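Local structure of polyphenol oxidase, chloroplastic (Malus domestica, 6ELV) at residues A[29-34]-A[45-50]; A[52-57]-A[85-90]; A[66-71]-A[109-114]. The protein catalyses the oxidation of monophenols and o-diphenols to o-diquinones, probably with copper as cofactor, and is represented here by its C-terminal domain. All coordinates share one frame; numbering follows the deposited sequence.

Interaction 1: A[29-34]-A[45-50]; sequences VKRPKQ and EEEILV
Glu47 sets its CG anti to the backbone N (chi1 -173°) and stays extended beyond it, which carries the carboxylate straight across to Arg31, whose bend at chi3 (72°) presents the NE side of the guanidinium to the acid. The two side chains meet at about a right angle, yet their flat ends lie nearly in one plane, 9° apart. Arg31 grips side-on with two nitrogens: NE gives its hydrogen to Glu47 OE2 at 2.8 Å, and NH2 gives one to Glu47 OE1, also at 2.8 Å. Both bonds are nearly straight, and each oxygen receives its donor on the syn lone pair, so the carboxylate lies edge to edge with the guanidinium, in its plane, and its rotation is fixed. This salt bridge joins the two sheets of a beta sandwich near one end: Arg31 directly follows strand 25-30 of the mixed sheet, while Glu47 directly precedes strand 48-57 of the antiparallel one. The pair is buried, and the opposite charges probably compensate each other there. Arginine suits the place because it has donors to spare: NH1 bonds to the backbone oxygens of Glu118 and Asp120, so all three nitrogens are engaged. Leu112 of helix 109-115 packs against both Arg31 and Glu47, adding an apolar wall to the ion pair. Pro32 brings its ring against the acid as well, with CD, the carbon next to the ring nitrogen, packed 3.3 Å from Glu47 OE2. On its other contacts the Pro32 ring rests on Ile141 and Phe143, while the backbone N of Glu47 is hydrogen-bonded to Thr109 OG1.

Interaction 2: A[52-57]-A[85-90]; sequences EGIEFD and GSFVSV
Strands 52-57 and 85-89 run in roughly the same direction, 30° between their axes and 10.3 Å apart at closest approach, with Ile54 placed across from Phe87 and Phe56 across from Ser89. That spacing is the one between layers of a beta sandwich, and the strands belong to its two different sheets; no backbone hydrogen bond links these two segments, and side chains bridge them. Ile54 lays CG2 over one face of the Phe87 ring in a CH-pi contact, 4.1 Å from the centroid and somewhat toward the rim; its CD1 reaches Phe87 CD1. Branched isoleucine suits this place because both branches, CG2 and CD1, can rest over the same face. Just before it, Gly53 takes a positive phi and, with Ile54, faces Thr102 in a G1 beta bulge, a position that glycine accepts readily. The rings of Phe56 and Phe87 come from opposite directions and meet obliquely, planes at 60° and centroids 5.6 Å apart, with Phe56 CE1 3.5 Å from Phe87 CZ. Phe56 has its CG in the crowded position between backbone N and carbonyl carbon (chi1 53°), which sends the ring inward between Phe87 and Ser89. With an alanine here the sheets would probably be left with a gap, Phe87 without its aromatic neighbour and Ser89 without the ring it packs on. Phe64 and Val62, on the next strand, extend the same core. Small Ser89 fits beside the large ring, its CB 3.5 Å from Phe56 CZ and its OG 3.3 Å from Phe56 CE2.

Interaction 3: A[66-71]-A[109-114]; sequences VYVNDV and TDLLEE. With CA (calcium ion), chain B.
Val68 and Leu111 make the close part of this contact: Leu111 CD2 lies 3.7 Å from Val68 CB and 3.8 Å from Val68 CG1, so one methyl of the helix residue rests alongside the branch point of the valine. Leu111 gets there with CG anti to its backbone N (chi1 -172°), which lays the forked end against Val68. Valine suits the extended backbone, and leucine gives the helix a longer apolar arm. Leu112 adds a looser touch, its CD2 4.5 Å from Val68 CG1. Outside this apolar patch the helix is exposed: Asp110, Glu113 and Glu114 lie on its surface. On the strand, Asn69 points away from the helix, its ND2 bonding to the backbone O of Asp70 from above the carbonyl plane. Further along, Asp70 binds a calcium ion with both carboxylate oxygens, OD1 and OD2 each 2.5 Å from the metal. Two waters join them, and Asp72 and Asp120 complete the site; such a cluster of acids suits a hard divalent cation and probably depends on it for charge balance. Within the fold, helix 109-115 leans on strand 62-70, with Leu111 also touching Glu82 and Ala84 of strand 82-89 and Leu112 reaching Val123 of strand 122-131.

Overall arrangement
Interactions 1 and 3 form one end of the sandwich, their centres 11 Å apart, and they touch directly: Thr109 N and Glu46 OE2, 3.0 Å apart, make a probable hydrogen bond. Interaction 2 packs the two sheets on the far side of the chain's centre, 20 Å from interaction 1 and 21 Å from interaction 3. It shares strand 48-57 with the former and is tied to the latter by Gly85 O and Val66 N, 2.8 Å apart on neighbouring strands. Calcium belongs to the first end: Asp70 of interaction 3 binds it together with Asp72 and Asp120, and the Arg31 side chain of interaction 1 lies about 9 Å from the ion.

Interaction 1: A[29-34]-A[45-50]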
loop_
_atom_site.group_PDB
_atom_site.type_symbol
_atom_site.label_atom_id
_atom_site.label_comp_id
_atom_site.label_asym_id
_atom_site.label_seq_id
_atom_site.Cartn_x
_atom_site.Cartn_y
_atom_site.Cartn_z
ATOM N N VAL A 29 8.250 0.801 -3.443
ATOM C CA VAL A 29 8.311 1.333 -2.085
ATOM C C VAL A 29 9.552 0.772 -1.401
ATOM O O VAL A 29 9.745 -0.447 -1.353
ATOM C CB VAL A 29 7.031 0.998 -1.294
ATOM C CG1 VAL A 29 7.073 1.641 0.081
ATOM C CG2 VAL A 29 5.808 1.470 -2.058
ATOM N N LYS A 30 10.385 1.658 -0.873
ATOM C CA LYS A 30 11.588 1.223 -0.178
ATOM C C LYS A 30 11.242 0.621 1.174
ATOM O O LYS A 30 10.331 1.086 1.873
ATOM C CB LYS A 30 12.522 2.409 0.024
ATOM C CG LYS A 30 13.066 2.964 -1.268
ATOM C CD LYS A 30 13.961 4.152 -1.001
ATOM C CE LYS A 30 14.464 4.753 -2.302
ATOM N NZ LYS A 30 15.113 6.074 -2.086
ATOM N N ARG A 31 11.973 -0.428 1.538
ATOM C CA ARG A 31 11.904 -0.973 2.877
ATOM C C ARG A 31 12.628 -0.034 3.834
ATOM O O ARG A 31 13.315 0.895 3.400
ATOM C CB ARG A 31 12.459 -2.392 2.880
ATOM C CG ARG A 31 11.565 -3.343 2.111
ATOM C CD ARG A 31 12.156 -4.720 2.091
ATOM N NE ARG A 31 12.048 -5.357 3.395
ATOM C CZ ARG A 31 12.709 -6.450 3.741
ATOM N NH1 ARG A 31 13.580 -7.006 2.897
ATOM N NH2 ARG A 31 12.516 -6.978 4.939
ATOM N N PRO A 32 12.465 -0.222 5.148
ATOM C CA PRO A 32 13.087 0.700 6.103
ATOM C C PRO A 32 14.603 0.702 5.970
ATOM O O PRO A 32 15.230 -0.306 5.632
ATOM C CB PRO A 32 12.642 0.152 7.466
ATOM C CG PRO A 32 11.373 -0.589 7.168
ATOM C CD PRO A 32 11.634 -1.223 5.840
ATOM N N LYS A 33 15.190 1.861 6.263
ATOM C CA LYS A 33 16.614 2.082 6.015
ATOM C C LYS A 33 17.507 1.063 6.724
ATOM O O LYS A 33 18.562 0.690 6.193
ATOM C CB LYS A 33 16.985 3.501 6.441
ATOM C CG LYS A 33 16.607 3.822 7.878
ATOM C CD LYS A 33 16.808 5.296 8.206
ATOM C CE LYS A 33 16.404 5.612 9.643
ATOM N NZ LYS A 33 16.359 7.081 9.915
ATOM N N GLN A 34 17.108 0.599 7.913
ATOM C CA GLN A 34 17.925 -0.360 8.652
ATOM C C GLN A 34 18.071 -1.675 7.902
ATOM O O GLN A 34 19.056 -2.393 8.100
ATOM C CB GLN A 34 17.325 -0.626 10.034
ATOM C CG GLN A 34 17.368 0.552 10.990
ATOM C CD GLN A 34 16.121 1.411 10.914
ATOM O OE1 GLN A 34 15.291 1.261 10.012
ATOM N NE2 GLN A 34 15.983 2.317 11.869
ATOM N N GLU A 45 10.113 -7.412 15.188
ATOM C CA GLU A 45 9.164 -6.322 15.067
ATOM C C GLU A 45 8.453 -6.488 13.732
ATOM O O GLU A 45 9.042 -6.978 12.770
ATOM C CB GLU A 45 9.885 -4.965 15.060
ATOM C CG GLU A 45 10.671 -4.629 16.320
ATOM C CD GLU A 45 11.386 -3.289 16.209
ATOM O OE1 GLU A 45 12.528 -3.176 16.703
ATOM O OE2 GLU A 45 10.806 -2.350 15.618
ATOM N N GLU A 46 7.188 -6.102 13.664
ATOM C CA GLU A 46 6.471 -6.200 12.399
ATOM C C GLU A 46 6.915 -5.085 11.464
ATOM O O GLU A 46 7.026 -3.922 11.867
ATOM C CB GLU A 46 4.970 -6.086 12.653
ATOM C CG GLU A 46 4.124 -6.324 11.424
ATOM C CD GLU A 46 4.123 -7.768 10.961
ATOM O OE1 GLU A 46 4.221 -8.657 11.836
ATOM O OE2 GLU A 46 4.007 -8.004 9.746
ATOM N N GLU A 47 7.146 -5.440 10.203
ATOM C CA GLU A 47 7.411 -4.463 9.160
ATOM C C GLU A 47 6.061 -4.069 8.574
ATOM O O GLU A 47 5.313 -4.935 8.114
ATOM C CB GLU A 47 8.326 -5.113 8.122
ATOM C CG GLU A 47 8.840 -4.176 7.061
ATOM C CD GLU A 47 9.935 -4.763 6.184
ATOM O OE1 GLU A 47 10.472 -5.844 6.514
ATOM O OE2 GLU A 47 10.241 -4.146 5.147
ATOM N N ILE A 48 5.746 -2.779 8.618
ATOM C CA ILE A 48 4.395 -2.287 8.376
ATOM C C ILE A 48 4.349 -1.429 7.115
ATOM O O ILE A 48 5.094 -0.454 6.999
ATOM C CB ILE A 48 3.888 -1.494 9.600
ATOM C CG1 ILE A 48 3.938 -2.423 10.821
ATOM C CG2 ILE A 48 2.515 -0.907 9.330
ATOM C CD1 ILE A 48 3.044 -2.126 11.928
ATOM N N LEU A 49 3.446 -1.771 6.194
ATOM C CA LEU A 49 3.115 -0.917 5.058
ATOM C C LEU A 49 2.080 0.108 5.511
ATOM O O LEU A 49 1.038 -0.259 6.062
ATOM C CB LEU A 49 2.535 -1.785 3.945
ATOM C CG LEU A 49 2.089 -1.086 2.665
ATOM C CD1 LEU A 49 3.260 -0.385 1.997
ATOM C CD2 LEU A 49 1.473 -2.102 1.727
ATOM N N VAL A 50 2.367 1.386 5.281
ATOM C CA VAL A 50 1.525 2.491 5.728
ATOM C C VAL A 50 1.042 3.244 4.501
ATOM O O VAL A 50 1.849 3.782 3.733
ATOM C CB VAL A 50 2.274 3.430 6.683
ATOM C CG1 VAL A 50 1.331 4.511 7.218
ATOM C CG2 VAL A 50 2.896 2.644 7.816
#

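Interaction 2: A[52-57]-A[85-90]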
loop_
_atom_site.group_PDB
_atom_site.type_symbol
_atom_site.label_atom_id
_atom_site.label_comp_id
_atom_site.label_asym_id
_atom_site.label_seq_id
_atom_site.Cartn_x
_atom_site.Cartn_y
_atom_site.Cartn_z
ATOM N N GLU A 52 -0.978 6.435 3.681
ATOM C CA GLU A 52 -1.320 7.646 4.411
ATOM C C GLU A 52 -2.230 8.551 3.596
ATOM O O GLU A 52 -2.276 8.483 2.365
ATOM C CB GLU A 52 -0.057 8.430 4.776
ATOM N N GLY A 53 -2.929 9.431 4.310
ATOM C CA GLY A 53 -3.685 10.476 3.646
ATOM C C GLY A 53 -4.782 9.945 2.752
ATOM O O GLY A 53 -5.033 10.512 1.681
ATOM N N ILE A 54 -5.436 8.863 3.168
ATOM C CA ILE A 54 -6.570 8.314 2.432
ATOM C C ILE A 54 -7.756 9.240 2.652
ATOM O O ILE A 54 -8.205 9.422 3.790
ATOM C CB ILE A 54 -6.887 6.897 2.924
ATOM C CG1 ILE A 54 -5.685 5.966 2.756
ATOM C CG2 ILE A 54 -8.129 6.344 2.239
ATOM C CD1 ILE A 54 -5.886 4.629 3.437
ATOM N N GLU A 55 -8.271 9.831 1.576
ATOM C CA GLU A 55 -9.277 10.870 1.728
ATOM C C GLU A 55 -10.406 10.678 0.731
ATOM O O GLU A 55 -10.168 10.404 -0.450
ATOM C CB GLU A 55 -8.655 12.245 1.556
ATOM C CG GLU A 55 -9.571 13.352 1.939
ATOM C CD GLU A 55 -8.879 14.677 1.844
ATOM O OE1 GLU A 55 -7.802 14.829 2.456
ATOM O OE2 GLU A 55 -9.393 15.550 1.115
ATOM N N PHE A 56 -11.636 10.852 1.209
ATOM C CA PHE A 56 -12.824 10.580 0.409
ATOM C C PHE A 56 -14.024 11.203 1.111
ATOM O O PHE A 56 -13.965 11.546 2.294
ATOM C CB PHE A 56 -13.047 9.068 0.232
ATOM C CG PHE A 56 -13.072 8.318 1.533
ATOM C CD1 PHE A 56 -11.897 7.889 2.135
ATOM C CD2 PHE A 56 -14.274 8.096 2.193
ATOM C CE1 PHE A 56 -11.931 7.241 3.344
ATOM C CE2 PHE A 56 -14.307 7.437 3.407
ATOM C CZ PHE A 56 -13.132 7.015 3.980
ATOM N N ASP A 57 -15.114 11.338 0.367
ATOM C CA ASP A 57 -16.370 11.805 0.943
ATOM C C ASP A 57 -17.007 10.667 1.732
ATOM O O ASP A 57 -17.146 9.553 1.222
ATOM C CB ASP A 57 -17.341 12.249 -0.152
ATOM C CG ASP A 57 -17.009 13.610 -0.745
ATOM O OD1 ASP A 57 -16.001 14.237 -0.377
ATOM O OD2 ASP A 57 -17.780 14.048 -1.619
ATOM N N GLY A 85 -4.085 -6.759 2.055
ATOM C CA GLY A 85 -5.160 -6.192 2.849
ATOM C C GLY A 85 -6.001 -5.263 2.005
ATOM O O GLY A 85 -5.759 -5.085 0.814
ATOM N N SER A 86 -7.001 -4.672 2.647
ATOM C CA SER A 86 -7.961 -3.817 1.960
ATOM C C SER A 86 -8.336 -2.655 2.851
ATOM O O SER A 86 -8.332 -2.767 4.079
ATOM C CB SER A 86 -9.278 -4.536 1.653
ATOM O OG SER A 86 -9.073 -5.677 0.858
ATOM N N PHE A 87 -8.677 -1.539 2.216
ATOM C CA PHE A 87 -9.314 -0.421 2.890
ATOM C C PHE A 87 -10.785 -0.393 2.491
ATOM O O PHE A 87 -11.098 -0.438 1.297
ATOM C CB PHE A 87 -8.699 0.914 2.482
ATOM C CG PHE A 87 -9.391 2.062 3.127
ATOM C CD1 PHE A 87 -9.133 2.363 4.450
ATOM C CD2 PHE A 87 -10.378 2.769 2.456
ATOM C CE1 PHE A 87 -9.800 3.377 5.075
ATOM C CE2 PHE A 87 -11.056 3.780 3.081
ATOM C CZ PHE A 87 -10.772 4.087 4.395
ATOM N N VAL A 88 -11.674 -0.293 3.477
ATOM C CA VAL A 88 -13.113 -0.228 3.248
ATOM C C VAL A 88 -13.695 0.876 4.113
ATOM O O VAL A 88 -13.384 0.971 5.305
ATOM C CB VAL A 88 -13.803 -1.561 3.611
ATOM C CG1 VAL A 88 -15.311 -1.438 3.495
ATOM C CG2 VAL A 88 -13.293 -2.680 2.743
ATOM N N SER A 89 -14.584 1.675 3.529
ATOM C CA SER A 89 -15.439 2.583 4.281
ATOM C C SER A 89 -16.884 2.377 3.853
ATOM O O SER A 89 -17.179 2.315 2.659
ATOM C CB SER A 89 -15.032 4.029 4.044
ATOM O OG SER A 89 -15.826 4.899 4.823
ATOM N N VAL A 90 -17.783 2.283 4.831
ATOM C CA VAL A 90 -19.221 2.197 4.564
ATOM C C VAL A 90 -19.777 3.617 4.574
ATOM O O VAL A 90 -19.346 4.454 5.388
ATOM C CB VAL A 90 -19.936 1.225 5.529
ATOM C CG1 VAL A 90 -19.965 1.763 6.898
ATOM C CG2 VAL A 90 -21.369 0.896 5.091
#

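Interaction 3: A[66-71]-A[109-114]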
loop_
_atom_site.group_PDB
_atom_site.type_symbol
_atom_site.label_atom_id
_atom_site.label_comp_id
_atom_site.label_asym_id
_atom_site.label_seq_id
_atom_site.Cartn_x
_atom_site.Cartn_y
_atom_site.Cartn_z
ATOM N N VAL A 66 -5.018 -4.085 -1.664
ATOM C CA VAL A 66 -3.582 -3.841 -1.680
ATOM C C VAL A 66 -2.860 -5.162 -1.881
ATOM O O VAL A 66 -3.135 -6.137 -1.166
ATOM C CB VAL A 66 -3.119 -3.189 -0.366
ATOM C CG1 VAL A 66 -1.632 -2.851 -0.431
ATOM C CG2 VAL A 66 -3.952 -1.952 -0.058
ATOM N N TYR A 67 -1.933 -5.180 -2.838
ATOM C CA TYR A 67 -1.114 -6.345 -3.144
ATOM C C TYR A 67 0.358 -5.948 -3.125
ATOM O O TYR A 67 0.711 -4.782 -3.316
ATOM C CB TYR A 67 -1.460 -6.936 -4.524
ATOM C CG TYR A 67 -2.853 -7.504 -4.612
ATOM C CD1 TYR A 67 -3.967 -6.672 -4.695
ATOM C CD2 TYR A 67 -3.060 -8.874 -4.623
ATOM C CE1 TYR A 67 -5.238 -7.200 -4.778
ATOM C CE2 TYR A 67 -4.331 -9.405 -4.707
ATOM C CZ TYR A 67 -5.418 -8.562 -4.767
ATOM O OH TYR A 67 -6.690 -9.085 -4.850
ATOM N N VAL A 68 1.223 -6.937 -2.928
ATOM C CA VAL A 68 2.667 -6.719 -2.933
ATOM C C VAL A 68 3.318 -7.763 -3.830
ATOM O O VAL A 68 2.894 -8.923 -3.852
ATOM C CB VAL A 68 3.228 -6.801 -1.492
ATOM C CG1 VAL A 68 4.744 -6.651 -1.469
ATOM C CG2 VAL A 68 2.601 -5.727 -0.626
ATOM N N ASN A 69 4.374 -7.366 -4.539
ATOM C CA ASN A 69 5.168 -8.325 -5.294
ATOM C C ASN A 69 6.638 -7.949 -5.231
ATOM O O ASN A 69 7.002 -6.822 -4.906
ATOM C CB ASN A 69 4.696 -8.528 -6.757
ATOM C CG ASN A 69 4.930 -7.323 -7.664
ATOM O OD1 ASN A 69 4.040 -6.488 -7.839
ATOM N ND2 ASN A 69 6.097 -7.257 -8.295
ATOM N N ASP A 70 7.468 -8.932 -5.582
ATOM C CA ASP A 70 8.913 -8.776 -5.619
ATOM C C ASP A 70 9.283 -7.764 -6.701
ATOM O O ASP A 70 8.842 -7.877 -7.854
ATOM C CB ASP A 70 9.510 -10.159 -5.900
ATOM C CG ASP A 70 11.019 -10.204 -5.811
ATOM O OD1 ASP A 70 11.690 -9.393 -6.488
ATOM O OD2 ASP A 70 11.546 -11.099 -5.102
ATOM N N VAL A 71 10.100 -6.778 -6.320
ATOM C CA VAL A 71 10.496 -5.695 -7.210
ATOM C C VAL A 71 11.202 -6.182 -8.467
ATOM O O VAL A 71 11.219 -5.477 -9.478
ATOM C CB VAL A 71 11.350 -4.680 -6.420
ATOM C CG1 VAL A 71 12.705 -5.280 -6.054
ATOM C CG2 VAL A 71 11.490 -3.372 -7.184
ATOM N N THR A 109 5.663 -8.727 7.300
ATOM C CA THR A 109 6.775 -9.628 7.592
ATOM C C THR A 109 6.545 -11.022 7.012
ATOM O O THR A 109 7.406 -11.563 6.300
ATOM C CB THR A 109 7.054 -9.643 9.096
ATOM O OG1 THR A 109 7.535 -8.348 9.473
ATOM C CG2 THR A 109 8.096 -10.704 9.448
ATOM N N ASP A 110 5.388 -11.625 7.292
ATOM C CA ASP A 110 5.121 -12.953 6.741
ATOM C C ASP A 110 4.996 -12.909 5.223
ATOM O O ASP A 110 5.470 -13.818 4.526
ATOM C CB ASP A 110 3.845 -13.542 7.347
ATOM C CG ASP A 110 3.961 -13.810 8.833
ATOM O OD1 ASP A 110 5.033 -14.272 9.281
ATOM O OD2 ASP A 110 2.968 -13.561 9.556
ATOM N N LEU A 111 4.337 -11.875 4.701
ATOM C CA LEU A 111 4.161 -11.766 3.260
ATOM C C LEU A 111 5.508 -11.775 2.541
ATOM O O LEU A 111 5.668 -12.460 1.522
ATOM C CB LEU A 111 3.366 -10.500 2.942
ATOM C CG LEU A 111 2.923 -10.308 1.484
ATOM C CD1 LEU A 111 1.727 -9.381 1.393
ATOM C CD2 LEU A 111 4.037 -9.751 0.609
ATOM N N LEU A 112 6.484 -11.017 3.050
ATOM C CA LEU A 112 7.775 -10.959 2.372
ATOM C C LEU A 112 8.454 -12.321 2.368
ATOM O O LEU A 112 9.138 -12.681 1.405
ATOM C CB LEU A 112 8.670 -9.906 3.017
ATOM C CG LEU A 112 8.164 -8.474 2.883
ATOM C CD1 LEU A 112 9.124 -7.502 3.548
ATOM C CD2 LEU A 112 7.871 -8.080 1.432
ATOM N N GLU A 113 8.293 -13.089 3.444
ATOM C CA GLU A 113 8.833 -14.446 3.470
ATOM C C GLU A 113 8.139 -15.332 2.440
ATOM O O GLU A 113 8.788 -16.127 1.747
ATOM C CB GLU A 113 8.681 -15.029 4.878
ATOM C CG GLU A 113 9.301 -16.399 5.056
ATOM C CD GLU A 113 9.124 -16.942 6.463
ATOM O OE1 GLU A 113 8.751 -16.163 7.364
ATOM O OE2 GLU A 113 9.366 -18.146 6.673
ATOM N N GLU A 114 6.817 -15.202 2.325
ATOM C CA GLU A 114 6.045 -16.046 1.417
ATOM C C GLU A 114 6.365 -15.749 -0.040
ATOM O O GLU A 114 6.458 -16.668 -0.861
ATOM C CB GLU A 114 4.557 -15.866 1.702
ATOM C CG GLU A 114 4.162 -16.451 3.038
ATOM C CD GLU A 114 2.853 -15.910 3.556
ATOM O OE1 GLU A 114 2.062 -15.395 2.739
ATOM O OE2 GLU A 114 2.622 -15.989 4.784
HETATM CA CA CA B . 13.841 -10.242 -5.462
HETATM O O HOH W 1 16.155 -11.064 -5.709
HETATM O O HOH W 2 14.061 -12.079 -3.911
#